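Local coordinates for pseudouridine synthase (Pyrococcus abyssi, PDB 2AUS), which probably catalyses the isomerisation of uridine to pseudouridine in RNA, as a Cbf5-type member of the TruB family of pseudouridine synthases, at residues A[49-54]-A[218-223]; A[64-69]-A[89-94]; A[130-135]-A[181-186]; A[245-250]-A[297-302]. All coordinates share one frame; numbering follows the deposited sequence.

Interaction 1: A[49-54]-A[218-223]; sequences INLDKP and HDLVDY
With their CA atoms 9.3 Å apart, L51 and L220 mark the nearest backbone approach between strand segment 49-54 and helical segment 218-223, a gap that side chains must bridge. On the helix side one methyl, CD1 of L220, makes both contacts. The side chain is extended, with CG beside the backbone N (chi1 -71°) and CD1 fully trans beyond it, which carries that methyl away from the helix to the strand. I49 reaches out to it in turn, and the two side chains meet tip to tip, with CD1 of I49 3.6 Å from CD1 of L220. L51 comes in obliquely, and its CD1 lies 3.9 Å from CD1 of L220. Branched aliphatic residues suit these buried places because each ends in methyls that can meet without leaving a polar group unpaired. Between the two apolar strand residues, N50 ND2 donates hydrogen bonds to T213 OG1 and K209 O. The strand runs between 88-93, antiparallel to it, and 214-215, parallel to it. Helix 59-69 adds I66, which touches both I49 and L51, and helix 234-239 brings A239 against L220.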
loop_
_atom_site.group_PDB
_atom_site.type_symbol
_atom_site.label_atom_id
_atom_site.label_comp_id
_atom_site.label_asym_id
_atom_site.label_seq_id
_atom_site.Cartn_x
_atom_site.Cartn_y
_atom_site.Cartn_z
ATOM N N ILE A 49 13.431 -18.764 -5.253
ATOM C CA ILE A 49 13.108 -18.250 -3.929
ATOM C C ILE A 49 11.778 -18.795 -3.445
ATOM O O ILE A 49 10.795 -18.799 -4.187
ATOM C CB ILE A 49 13.001 -16.706 -3.934
ATOM C CG1 ILE A 49 14.314 -16.094 -4.415
ATOM C CG2 ILE A 49 12.659 -16.193 -2.533
ATOM C CD1 ILE A 49 14.286 -14.568 -4.486
ATOM N N ASN A 50 11.746 -19.280 -2.210
ATOM C CA ASN A 50 10.495 -19.767 -1.633
ATOM C C ASN A 50 9.966 -18.544 -0.885
ATOM O O ASN A 50 10.181 -18.375 0.316
ATOM C CB ASN A 50 10.759 -20.929 -0.686
ATOM C CG ASN A 50 9.487 -21.480 -0.072
ATOM O OD1 ASN A 50 8.391 -21.302 -0.609
ATOM N ND2 ASN A 50 9.629 -22.162 1.054
ATOM N N LEU A 51 9.289 -17.675 -1.627
ATOM C CA LEU A 51 8.781 -16.436 -1.065
ATOM C C LEU A 51 7.396 -16.500 -0.439
ATOM O O LEU A 51 6.504 -17.185 -0.942
ATOM C CB LEU A 51 8.778 -15.362 -2.149
ATOM C CG LEU A 51 8.550 -13.950 -1.612
ATOM C CD1 LEU A 51 9.902 -13.339 -1.204
ATOM C CD2 LEU A 51 7.878 -13.100 -2.670
ATOM N N ASP A 52 7.228 -15.783 0.667
ATOM C CA ASP A 52 5.931 -15.701 1.341
ATOM C C ASP A 52 5.344 -14.423 0.775
ATOM O O ASP A 52 5.692 -13.325 1.216
ATOM C CB ASP A 52 6.091 -15.547 2.860
ATOM C CG ASP A 52 4.756 -15.646 3.612
ATOM O OD1 ASP A 52 3.687 -15.462 2.990
ATOM O OD2 ASP A 52 4.775 -15.905 4.835
ATOM N N LYS A 53 4.483 -14.564 -0.226
ATOM C CA LYS A 53 3.873 -13.405 -0.857
ATOM C C LYS A 53 3.003 -12.630 0.128
ATOM O O LYS A 53 2.221 -13.216 0.875
ATOM C CB LYS A 53 3.016 -13.843 -2.048
ATOM C CG LYS A 53 2.202 -12.717 -2.674
ATOM C CD LYS A 53 1.177 -13.246 -3.659
ATOM C CE LYS A 53 0.321 -12.117 -4.223
ATOM N NZ LYS A 53 -0.348 -11.342 -3.129
ATOM N N PRO A 54 3.142 -11.302 0.161
ATOM C CA PRO A 54 2.308 -10.537 1.089
ATOM C C PRO A 54 0.981 -10.233 0.396
ATOM O O PRO A 54 0.928 -10.123 -0.831
ATOM C CB PRO A 54 3.133 -9.273 1.325
ATOM C CG PRO A 54 3.726 -9.038 -0.034
ATOM C CD PRO A 54 4.164 -10.443 -0.462
ATOM N N HIS A 218 11.273 -8.395 2.820
ATOM C CA HIS A 218 12.141 -7.646 3.717
ATOM C C HIS A 218 13.368 -8.475 4.032
ATOM O O HIS A 218 14.469 -7.940 4.153
ATOM C CB HIS A 218 11.396 -7.275 5.001
ATOM C CG HIS A 218 10.485 -6.099 4.840
ATOM N ND1 HIS A 218 9.521 -5.769 5.768
ATOM C CD2 HIS A 218 10.407 -5.162 3.866
ATOM C CE1 HIS A 218 8.888 -4.679 5.370
ATOM N NE2 HIS A 218 9.408 -4.291 4.219
ATOM N N ASP A 219 13.182 -9.784 4.166
ATOM C CA ASP A 219 14.313 -10.657 4.423
ATOM C C ASP A 219 15.290 -10.513 3.271
ATOM O O ASP A 219 16.484 -10.340 3.487
ATOM C CB ASP A 219 13.890 -12.120 4.517
ATOM C CG ASP A 219 13.118 -12.426 5.773
ATOM O OD1 ASP A 219 13.285 -11.681 6.763
ATOM O OD2 ASP A 219 12.363 -13.426 5.771
ATOM N N LEU A 220 14.772 -10.578 2.045
ATOM C CA LEU A 220 15.605 -10.467 0.854
ATOM C C LEU A 220 16.356 -9.147 0.792
ATOM O O LEU A 220 17.535 -9.115 0.429
ATOM C CB LEU A 220 14.762 -10.625 -0.415
ATOM C CG LEU A 220 14.221 -12.026 -0.697
ATOM C CD1 LEU A 220 13.477 -12.021 -2.029
ATOM C CD2 LEU A 220 15.381 -13.017 -0.736
ATOM N N VAL A 221 15.673 -8.059 1.127
ATOM C CA VAL A 221 16.308 -6.748 1.110
ATOM C C VAL A 221 17.469 -6.738 2.095
ATOM O O VAL A 221 18.577 -6.339 1.753
ATOM C CB VAL A 221 15.317 -5.633 1.494
ATOM C CG1 VAL A 221 16.069 -4.317 1.710
ATOM C CG2 VAL A 221 14.263 -5.475 0.396
ATOM N N ASP A 222 17.223 -7.211 3.311
ATOM C CA ASP A 222 18.267 -7.216 4.327
ATOM C C ASP A 222 19.428 -8.158 4.041
ATOM O O ASP A 222 20.587 -7.806 4.271
ATOM C CB ASP A 222 17.662 -7.536 5.693
ATOM C CG ASP A 222 16.597 -6.536 6.101
ATOM O OD1 ASP A 222 16.505 -5.466 5.455
ATOM O OD2 ASP A 222 15.855 -6.813 7.068
ATOM N N TYR A 223 19.132 -9.353 3.544
ATOM C CA TYR A 223 20.184 -10.318 3.243
ATOM C C TYR A 223 21.043 -9.849 2.070
ATOM O O TYR A 223 22.252 -10.091 2.029
ATOM C CB TYR A 223 19.565 -11.673 2.920
ATOM C CG TYR A 223 18.789 -12.284 4.061
ATOM C CD1 TYR A 223 17.885 -13.315 3.826
ATOM C CD2 TYR A 223 18.989 -11.867 5.383
ATOM C CE1 TYR A 223 17.197 -13.922 4.869
ATOM C CE2 TYR A 223 18.308 -12.472 6.438
ATOM C CZ TYR A 223 17.411 -13.501 6.170
ATOM O OH TYR A 223 16.717 -14.106 7.194
#

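Interaction 2: A[64-69]-A[89-94]; sequences AWIKRI and LPVALE
I66 and V91 reach toward each other, and the two beta-branched side chains meet tip to tip. The CD1 methyl of I66 addresses both prongs of the valine, lying 3.7 Å from V91 CG2 and 3.9 Å from V91 CG1. A chi1 of -77° directs CG1 of I66 away from its carbonyl carbon, and the extended branch then delivers CD1 to the strand. The second branch of I66 works at a different angle: its CG2 methyl lies 4.0 Å from CD2 of L93, and these side chains cross at about a right angle. One isoleucine thus serves two strand residues, the long branch for the short valine and the short branch for the longer leucine. This is helix-on-sheet packing: helix 59-69 follows strand 47-53 in the chain and lies against a sheet in which 88-93 pairs antiparallel with 47-53. V91 and L93, two apart on the strand, both reach the helix, while the intervening A92 packs against V48 and V100. Helix 217-228 covers I66 from another quarter through L217 and L220. The indole of neighbouring W65 meets an aromatic ring of another protein chain, the planes inclined at about 55°.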
loop_
_atom_site.group_PDB
_atom_site.type_symbol
_atom_site.label_atom_id
_atom_site.label_comp_id
_atom_site.label_asym_id
_atom_site.label_seq_id
_atom_site.Cartn_x
_atom_site.Cartn_y
_atom_site.Cartn_z
ATOM N N ALA A 64 8.381 -8.309 -9.791
ATOM C CA ALA A 64 9.045 -7.078 -10.207
ATOM C C ALA A 64 9.880 -6.547 -9.039
ATOM O O ALA A 64 11.009 -6.107 -9.231
ATOM C CB ALA A 64 8.008 -6.031 -10.640
ATOM N N TRP A 65 9.321 -6.590 -7.831
ATOM C CA TRP A 65 10.035 -6.123 -6.640
ATOM C C TRP A 65 11.280 -6.964 -6.396
ATOM O O TRP A 65 12.341 -6.447 -6.044
ATOM C CB TRP A 65 9.147 -6.203 -5.393
ATOM C CG TRP A 65 8.072 -5.164 -5.323
ATOM C CD1 TRP A 65 8.043 -3.964 -5.980
ATOM C CD2 TRP A 65 6.901 -5.196 -4.491
ATOM N NE1 TRP A 65 6.931 -3.249 -5.607
ATOM C CE2 TRP A 65 6.213 -3.979 -4.695
ATOM C CE3 TRP A 65 6.370 -6.133 -3.592
ATOM C CZ2 TRP A 65 5.017 -3.673 -4.031
ATOM C CZ3 TRP A 65 5.180 -5.828 -2.929
ATOM C CH2 TRP A 65 4.518 -4.606 -3.154
ATOM N N ILE A 66 11.142 -8.272 -6.569
ATOM C CA ILE A 66 12.260 -9.175 -6.357
ATOM C C ILE A 66 13.399 -8.867 -7.341
ATOM O O ILE A 66 14.570 -8.879 -6.963
ATOM C CB ILE A 66 11.784 -10.644 -6.473
ATOM C CG1 ILE A 66 11.044 -11.029 -5.186
ATOM C CG2 ILE A 66 12.955 -11.571 -6.740
ATOM C CD1 ILE A 66 10.370 -12.373 -5.240
ATOM N N LYS A 67 13.053 -8.565 -8.590
ATOM C CA LYS A 67 14.068 -8.246 -9.589
ATOM C C LYS A 67 14.806 -6.966 -9.203
ATOM O O LYS A 67 16.022 -6.856 -9.395
ATOM C CB LYS A 67 13.437 -8.086 -10.978
ATOM C CG LYS A 67 12.722 -9.339 -11.472
ATOM C CD LYS A 67 12.588 -9.373 -12.990
ATOM C CE LYS A 67 11.717 -8.249 -13.515
ATOM N NZ LYS A 67 11.643 -8.263 -15.008
ATOM N N ARG A 68 14.075 -6.005 -8.642
ATOM C CA ARG A 68 14.676 -4.747 -8.229
ATOM C C ARG A 68 15.577 -4.949 -7.023
ATOM O O ARG A 68 16.698 -4.463 -6.999
ATOM C CB ARG A 68 13.596 -3.710 -7.899
ATOM C CG ARG A 68 12.665 -3.429 -9.061
ATOM C CD ARG A 68 11.887 -2.136 -8.886
ATOM N NE ARG A 68 10.984 -1.931 -10.019
ATOM C CZ ARG A 68 9.745 -2.413 -10.090
ATOM N NH1 ARG A 68 9.244 -3.124 -9.087
ATOM N NH2 ARG A 68 9.010 -2.205 -11.176
ATOM N N ILE A 69 15.086 -5.678 -6.030
ATOM C CA ILE A 69 15.852 -5.934 -4.818
ATOM C C ILE A 69 17.152 -6.679 -5.093
ATOM O O ILE A 69 18.214 -6.297 -4.602
ATOM C CB ILE A 69 15.038 -6.766 -3.808
ATOM C CG1 ILE A 69 13.760 -6.017 -3.433
ATOM C CG2 ILE A 69 15.898 -7.067 -2.574
ATOM C CD1 ILE A 69 12.778 -6.852 -2.624
ATOM N N LEU A 89 5.059 -18.571 -2.645
ATOM C CA LEU A 89 5.131 -18.113 -4.023
ATOM C C LEU A 89 6.536 -18.386 -4.548
ATOM O O LEU A 89 7.457 -17.591 -4.338
ATOM C CB LEU A 89 4.835 -16.610 -4.121
ATOM C CG LEU A 89 4.866 -16.101 -5.561
ATOM C CD1 LEU A 89 3.662 -16.653 -6.316
ATOM C CD2 LEU A 89 4.858 -14.588 -5.580
ATOM N N PRO A 90 6.724 -19.528 -5.227
ATOM C CA PRO A 90 8.056 -19.836 -5.755
ATOM C C PRO A 90 8.414 -18.854 -6.864
ATOM O O PRO A 90 7.645 -18.659 -7.809
ATOM C CB PRO A 90 7.900 -21.259 -6.286
ATOM C CG PRO A 90 6.836 -21.833 -5.413
ATOM C CD PRO A 90 5.836 -20.691 -5.345
ATOM N N VAL A 91 9.574 -18.226 -6.744
ATOM C CA VAL A 91 10.019 -17.279 -7.754
ATOM C C VAL A 91 11.384 -17.732 -8.265
ATOM O O VAL A 91 12.374 -17.698 -7.525
ATOM C CB VAL A 91 10.131 -15.842 -7.177
ATOM C CG1 VAL A 91 10.533 -14.867 -8.272
ATOM C CG2 VAL A 91 8.799 -15.416 -6.578
ATOM N N ALA A 92 11.427 -18.178 -9.518
ATOM C CA ALA A 92 12.675 -18.632 -10.124
ATOM C C ALA A 92 13.433 -17.406 -10.631
ATOM O O ALA A 92 12.826 -16.464 -11.148
ATOM C CB ALA A 92 12.382 -19.605 -11.271
ATOM N N LEU A 93 14.755 -17.425 -10.489
ATOM C CA LEU A 93 15.580 -16.287 -10.881
ATOM C C LEU A 93 16.479 -16.478 -12.104
ATOM O O LEU A 93 16.991 -17.570 -12.368
ATOM C CB LEU A 93 16.482 -15.877 -9.711
ATOM C CG LEU A 93 15.868 -15.895 -8.310
ATOM C CD1 LEU A 93 16.960 -15.630 -7.289
ATOM C CD2 LEU A 93 14.757 -14.846 -8.204
ATOM N N GLU A 94 16.674 -15.380 -12.826
ATOM C CA GLU A 94 17.542 -15.335 -13.991
ATOM C C GLU A 94 17.474 -16.563 -14.899
ATOM O O GLU A 94 16.441 -16.853 -15.497
ATOM C CB GLU A 94 18.983 -15.114 -13.512
ATOM C CG GLU A 94 19.141 -13.911 -12.581
ATOM C CD GLU A 94 19.254 -12.582 -13.330
ATOM O OE1 GLU A 94 18.503 -12.367 -14.304
ATOM O OE2 GLU A 94 20.094 -11.743 -12.937
#

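Interaction 3: A[130-135]-A[181-186]; sequences KEFEGE and RSLIHH
F132 leaves the loop between helix 122-131 and strand 134-137 with its CB directed toward helix 180-191, and the whole contact hangs on its ring. The first torsion, -91°, lies off the usual staggered positions, and the ring plane stands nearly perpendicular to the plane of CA, CB and CG (chi2 83°), which brings one side of the ring up to the helix. Going outward from CG, CD2 is the first atom to touch, 3.9 Å from the CD1 methyl of L183; the two side chains slide past each other in opposite directions. Next along the same side, CE2 of F132 lies 3.7 Å from CB of H186. At the far end CZ of F132 comes to 3.3 Å from the carbonyl O of H186, which approaches the ring obliquely. H186 therefore touches through its CB and backbone, while its imidazole leads away and sets one face over S182 OG. The F132 side chain also touches I158 of strand 152-164 and I187 and A190 of helix 180-191, so the phenylalanine packs between that helix and the antiparallel sheet to which 134-137 contributes an edge strand. With an alanine here, L183 CD1 and H186 CB would lose the ring, and a gap would probably open between the loop and helix 180-191. Across the contact no formal charge takes part: it is apolar contact, dispersion and the burial of carbon surface, with perhaps a small electrostatic gain where the carbonyl O nears CZ.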
loop_
_atom_site.group_PDB
_atom_site.type_symbol
_atom_site.label_atom_id
_atom_site.label_comp_id
_atom_site.label_asym_id
_atom_site.label_seq_id
_atom_site.Cartn_x
_atom_site.Cartn_y
_atom_site.Cartn_z
ATOM N N LYS A 130 -16.506 -33.064 4.621
ATOM C CA LYS A 130 -15.816 -34.343 4.619
ATOM C C LYS A 130 -16.118 -35.016 3.283
ATOM O O LYS A 130 -15.309 -35.777 2.760
ATOM C CB LYS A 130 -16.312 -35.215 5.777
ATOM C CG LYS A 130 -15.506 -36.486 5.994
ATOM C CD LYS A 130 -14.069 -36.165 6.385
ATOM C CE LYS A 130 -13.246 -37.430 6.608
ATOM N NZ LYS A 130 -11.827 -37.116 6.945
ATOM N N GLU A 131 -17.284 -34.705 2.726
ATOM C CA GLU A 131 -17.707 -35.280 1.457
ATOM C C GLU A 131 -17.097 -34.569 0.250
ATOM O O GLU A 131 -17.187 -35.067 -0.872
ATOM C CB GLU A 131 -19.234 -35.238 1.341
ATOM C CG GLU A 131 -19.787 -33.856 1.016
ATOM C CD GLU A 131 -21.303 -33.815 0.956
ATOM O OE1 GLU A 131 -21.950 -34.141 1.976
ATOM O OE2 GLU A 131 -21.842 -33.457 -0.113
ATOM N N PHE A 132 -16.497 -33.400 0.465
ATOM C CA PHE A 132 -15.886 -32.674 -0.644
ATOM C C PHE A 132 -14.477 -33.151 -0.942
ATOM O O PHE A 132 -13.850 -32.698 -1.901
ATOM C CB PHE A 132 -15.884 -31.167 -0.390
ATOM C CG PHE A 132 -17.104 -30.479 -0.915
ATOM C CD1 PHE A 132 -18.279 -30.453 -0.173
ATOM C CD2 PHE A 132 -17.097 -29.907 -2.182
ATOM C CE1 PHE A 132 -19.433 -29.869 -0.687
ATOM C CE2 PHE A 132 -18.244 -29.323 -2.706
ATOM C CZ PHE A 132 -19.417 -29.303 -1.956
ATOM N N GLU A 133 -13.978 -34.060 -0.116
ATOM C CA GLU A 133 -12.654 -34.617 -0.334
ATOM C C GLU A 133 -12.786 -35.595 -1.494
ATOM O O GLU A 133 -13.656 -36.464 -1.488
ATOM C CB GLU A 133 -12.165 -35.337 0.922
ATOM C CG GLU A 133 -11.834 -34.401 2.069
ATOM C CD GLU A 133 -11.622 -35.132 3.374
ATOM O OE1 GLU A 133 -12.597 -35.730 3.878
ATOM O OE2 GLU A 133 -10.485 -35.117 3.893
ATOM N N GLY A 134 -11.928 -35.435 -2.493
ATOM C CA GLY A 134 -11.981 -36.295 -3.658
ATOM C C GLY A 134 -12.284 -35.458 -4.883
ATOM O O GLY A 134 -12.025 -34.254 -4.893
ATOM N N GLU A 135 -12.845 -36.082 -5.913
ATOM C CA GLU A 135 -13.175 -35.372 -7.139
ATOM C C GLU A 135 -14.231 -34.295 -6.937
ATOM O O GLU A 135 -15.220 -34.497 -6.232
ATOM C CB GLU A 135 -13.681 -36.347 -8.205
ATOM C CG GLU A 135 -12.666 -37.377 -8.678
ATOM C CD GLU A 135 -11.423 -36.745 -9.277
ATOM O OE1 GLU A 135 -11.564 -35.783 -10.066
ATOM O OE2 GLU A 135 -10.306 -37.222 -8.974
ATOM N N ARG A 181 -11.695 -20.697 -4.216
ATOM C CA ARG A 181 -12.877 -19.849 -4.118
ATOM C C ARG A 181 -14.105 -20.626 -4.597
ATOM O O ARG A 181 -15.166 -20.580 -3.969
ATOM C CB ARG A 181 -12.711 -18.575 -4.953
ATOM C CG ARG A 181 -13.861 -17.583 -4.761
ATOM C CD ARG A 181 -13.755 -16.361 -5.670
ATOM N NE ARG A 181 -12.693 -15.441 -5.266
ATOM C CZ ARG A 181 -12.677 -14.764 -4.119
ATOM N NH1 ARG A 181 -13.668 -14.899 -3.243
ATOM N NH2 ARG A 181 -11.671 -13.940 -3.848
ATOM N N SER A 182 -13.950 -21.342 -5.708
ATOM C CA SER A 182 -15.040 -22.139 -6.271
ATOM C C SER A 182 -15.383 -23.287 -5.326
ATOM O O SER A 182 -16.555 -23.605 -5.114
ATOM C CB SER A 182 -14.636 -22.694 -7.643
ATOM O OG SER A 182 -15.613 -23.594 -8.138
ATOM N N LEU A 183 -14.349 -23.908 -4.766
ATOM C CA LEU A 183 -14.535 -25.003 -3.825
ATOM C C LEU A 183 -15.387 -24.511 -2.654
ATOM O O LEU A 183 -16.325 -25.187 -2.220
ATOM C CB LEU A 183 -13.187 -25.487 -3.291
ATOM C CG LEU A 183 -13.273 -26.493 -2.138
ATOM C CD1 LEU A 183 -13.810 -27.816 -2.661
ATOM C CD2 LEU A 183 -11.905 -26.694 -1.512
ATOM N N ILE A 184 -15.062 -23.328 -2.145
ATOM C CA ILE A 184 -15.809 -22.775 -1.024
ATOM C C ILE A 184 -17.235 -22.452 -1.447
ATOM O O ILE A 184 -18.175 -22.672 -0.688
ATOM C CB ILE A 184 -15.111 -21.511 -0.448
ATOM C CG1 ILE A 184 -13.847 -21.937 0.316
ATOM C CG2 ILE A 184 -16.067 -20.737 0.468
ATOM C CD1 ILE A 184 -13.133 -20.813 1.039
ATOM N N HIS A 185 -17.391 -21.941 -2.663
ATOM C CA HIS A 185 -18.714 -21.608 -3.178
ATOM C C HIS A 185 -19.584 -22.870 -3.215
ATOM O O HIS A 185 -20.744 -22.846 -2.811
ATOM C CB HIS A 185 -18.585 -21.009 -4.582
ATOM C CG HIS A 185 -19.894 -20.630 -5.206
ATOM N ND1 HIS A 185 -20.673 -19.597 -4.734
ATOM C CD2 HIS A 185 -20.554 -21.143 -6.273
ATOM C CE1 HIS A 185 -21.757 -19.487 -5.482
ATOM N NE2 HIS A 185 -21.709 -20.413 -6.423
ATOM N N HIS A 186 -19.013 -23.977 -3.685
ATOM C CA HIS A 186 -19.752 -25.233 -3.767
ATOM C C HIS A 186 -20.091 -25.793 -2.393
ATOM O O HIS A 186 -21.120 -26.444 -2.223
ATOM C CB HIS A 186 -18.961 -26.266 -4.574
ATOM C CG HIS A 186 -18.895 -25.955 -6.038
ATOM N ND1 HIS A 186 -18.516 -26.883 -6.983
ATOM C CD2 HIS A 186 -19.178 -24.818 -6.719
ATOM C CE1 HIS A 186 -18.571 -26.332 -8.184
ATOM N NE2 HIS A 186 -18.970 -25.080 -8.051
#

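Interaction 4: A[245-250]-A[297-302]; sequences KAVEHL and VALGKA
CD2 of L299 is the single atom on which this contact converges. The CD1 methyl of L250 lies 3.8 Å from CD2 of L299, and the CG1 methyl of V247 lies 3.9 Å from that same L299 CD2. The approaches differ: L250 crosses L299 at about a right angle, V247 obliquely. In L299 the main branch runs out to CD1, CG lying opposite the carbonyl carbon (chi1 -76°), which leaves CD2 as the branch turned to the loop. L250 instead uses its extended end: chi2 of -174° places CD1 at the far tip of the side chain. Long, branched L299 can span the gap from strand to loop, whereas beta-branched V247, its CB already directed toward the strand, fits close to the turn. What brings V247 and L250 together is a type I beta turn running from one to the other, closed by the hydrogen bond of L250 N to V247 O at 2.9 Å; E248 and H249 occupy its corners and stay clear of the strand. The turn belongs to the link that leads from strand 241-242 into strand 252-255, whereas L299 sits on strand 296-302 of the PUA domain, a small mixed beta-sheet module common in RNA-modifying enzymes. The contact thus seats the connecting segment on the PUA sheet. Further out, A102 lies against both V247 and L250, A288 of strand 286-291 backs V247, and F324 packs on L299. Just before L299 the strand bulges, V297 and A298 together taking the place opposite I289 in a classic beta bulge. On the loop side, the carbonyl O of H249 accepts a hydrogen bond from R16 NH2.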
loop_
_atom_site.group_PDB
_atom_site.type_symbol
_atom_site.label_atom_id
_atom_site.label_comp_id
_atom_site.label_asym_id
_atom_site.label_seq_id
_atom_site.Cartn_x
_atom_site.Cartn_y
_atom_site.Cartn_z
ATOM N N LYS A 245 15.591 -27.612 -6.537
ATOM C CA LYS A 245 14.519 -27.768 -5.560
ATOM C C LYS A 245 13.166 -27.830 -6.271
ATOM O O LYS A 245 12.262 -28.554 -5.841
ATOM C CB LYS A 245 14.539 -26.593 -4.575
ATOM C CG LYS A 245 13.398 -26.571 -3.547
ATOM C CD LYS A 245 13.493 -27.702 -2.524
ATOM C CE LYS A 245 12.417 -27.565 -1.431
ATOM N NZ LYS A 245 12.478 -26.213 -0.768
ATOM N N ALA A 246 13.032 -27.081 -7.366
ATOM C CA ALA A 246 11.773 -27.038 -8.115
ATOM C C ALA A 246 11.383 -28.316 -8.840
ATOM O O ALA A 246 10.223 -28.480 -9.206
ATOM C CB ALA A 246 11.791 -25.879 -9.104
ATOM N N VAL A 247 12.327 -29.222 -9.065
ATOM C CA VAL A 247 11.997 -30.468 -9.762
ATOM C C VAL A 247 12.053 -31.692 -8.848
ATOM O O VAL A 247 12.029 -32.833 -9.317
ATOM C CB VAL A 247 12.938 -30.719 -10.973
ATOM C CG1 VAL A 247 12.887 -29.533 -11.924
ATOM C CG2 VAL A 247 14.362 -30.970 -10.496
ATOM N N GLU A 248 12.120 -31.450 -7.543
ATOM C CA GLU A 248 12.171 -32.538 -6.575
ATOM C C GLU A 248 11.010 -33.527 -6.675
ATOM O O GLU A 248 11.172 -34.702 -6.375
ATOM C CB GLU A 248 12.240 -31.970 -5.159
ATOM C CG GLU A 248 13.661 -31.885 -4.630
ATOM C CD GLU A 248 13.772 -31.075 -3.359
ATOM O OE1 GLU A 248 12.879 -31.199 -2.492
ATOM O OE2 GLU A 248 14.766 -30.322 -3.230
ATOM N N HIS A 249 9.839 -33.059 -7.092
ATOM C CA HIS A 249 8.695 -33.954 -7.208
ATOM C C HIS A 249 8.541 -34.536 -8.610
ATOM O O HIS A 249 7.571 -35.234 -8.886
ATOM C CB HIS A 249 7.407 -33.225 -6.797
ATOM C CG HIS A 249 7.303 -32.972 -5.323
ATOM N ND1 HIS A 249 6.280 -32.236 -4.764
ATOM C CD2 HIS A 249 8.080 -33.381 -4.291
ATOM C CE1 HIS A 249 6.429 -32.205 -3.452
ATOM N NE2 HIS A 249 7.513 -32.892 -3.139
ATOM N N LEU A 250 9.492 -34.262 -9.496
ATOM C CA LEU A 250 9.405 -34.787 -10.854
ATOM C C LEU A 250 10.223 -36.047 -11.067
ATOM O O LEU A 250 11.220 -36.276 -10.390
ATOM C CB LEU A 250 9.892 -33.761 -11.879
ATOM C CG LEU A 250 9.176 -32.429 -12.067
ATOM C CD1 LEU A 250 9.815 -31.714 -13.245
ATOM C CD2 LEU A 250 7.697 -32.653 -12.304
ATOM N N VAL A 297 19.666 -30.461 -15.733
ATOM C CA VAL A 297 20.166 -30.143 -17.064
ATOM C C VAL A 297 19.058 -29.516 -17.910
ATOM O O VAL A 297 19.243 -28.462 -18.525
ATOM C CB VAL A 297 20.652 -31.405 -17.807
ATOM C CG1 VAL A 297 21.162 -31.014 -19.196
ATOM C CG2 VAL A 297 21.734 -32.119 -16.981
ATOM N N ALA A 298 17.906 -30.181 -17.934
ATOM C CA ALA A 298 16.794 -29.724 -18.749
ATOM C C ALA A 298 15.482 -30.392 -18.377
ATOM O O ALA A 298 15.466 -31.432 -17.731
ATOM C CB ALA A 298 17.105 -30.011 -20.207
ATOM N N LEU A 299 14.381 -29.774 -18.790
ATOM C CA LEU A 299 13.057 -30.315 -18.558
ATOM C C LEU A 299 12.624 -30.836 -19.914
ATOM O O LEU A 299 12.973 -30.255 -20.946
ATOM C CB LEU A 299 12.090 -29.225 -18.078
ATOM C CG LEU A 299 12.244 -28.779 -16.625
ATOM C CD1 LEU A 299 11.210 -27.700 -16.288
ATOM C CD2 LEU A 299 12.063 -29.987 -15.706
ATOM N N GLY A 300 11.882 -31.934 -19.928
ATOM C CA GLY A 300 11.449 -32.463 -21.201
ATOM C C GLY A 300 10.285 -33.419 -21.102
ATOM O O GLY A 300 9.810 -33.735 -20.010
ATOM N N LYS A 301 9.828 -33.878 -22.261
ATOM C CA LYS A 301 8.717 -34.809 -22.340
ATOM C C LYS A 301 9.299 -36.171 -22.665
ATOM O O LYS A 301 10.020 -36.323 -23.645
ATOM C CB LYS A 301 7.742 -34.376 -23.438
ATOM C CG LYS A 301 6.448 -35.175 -23.476
ATOM C CD LYS A 301 5.609 -34.837 -24.715
ATOM C CE LYS A 301 5.174 -33.368 -24.750
ATOM N NZ LYS A 301 4.201 -33.019 -23.662
ATOM N N ALA A 302 9.008 -37.157 -21.828
ATOM C CA ALA A 302 9.514 -38.502 -22.058
ATOM C C ALA A 302 8.918 -39.029 -23.360
ATOM O O ALA A 302 7.728 -38.850 -23.616
ATOM C CB ALA A 302 9.130 -39.411 -20.900
#

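Interactions 1 and 2 form one core: their centres are about 9 Å apart, strands 47-53 and 88-93 are neighbours in one sheet, and helices 59-69 and 217-228 pack beside them, V221 touching I69. Along the chain, interaction 2 and then interaction 3 open and close within the long loop spanned by interaction 1, and interaction 4 follows. Interaction 3 belongs to a separate antiparallel sheet, its centre more than 30 Å from those of 1 and 2. Interaction 4 joins the link after strand 241-242 to the PUA sheet, its centre about 20 Å from that of interaction 2 and about 30 Å from that of interaction 3. The four therefore sample two sheets of the synthase portion and its junction with the PUA domain.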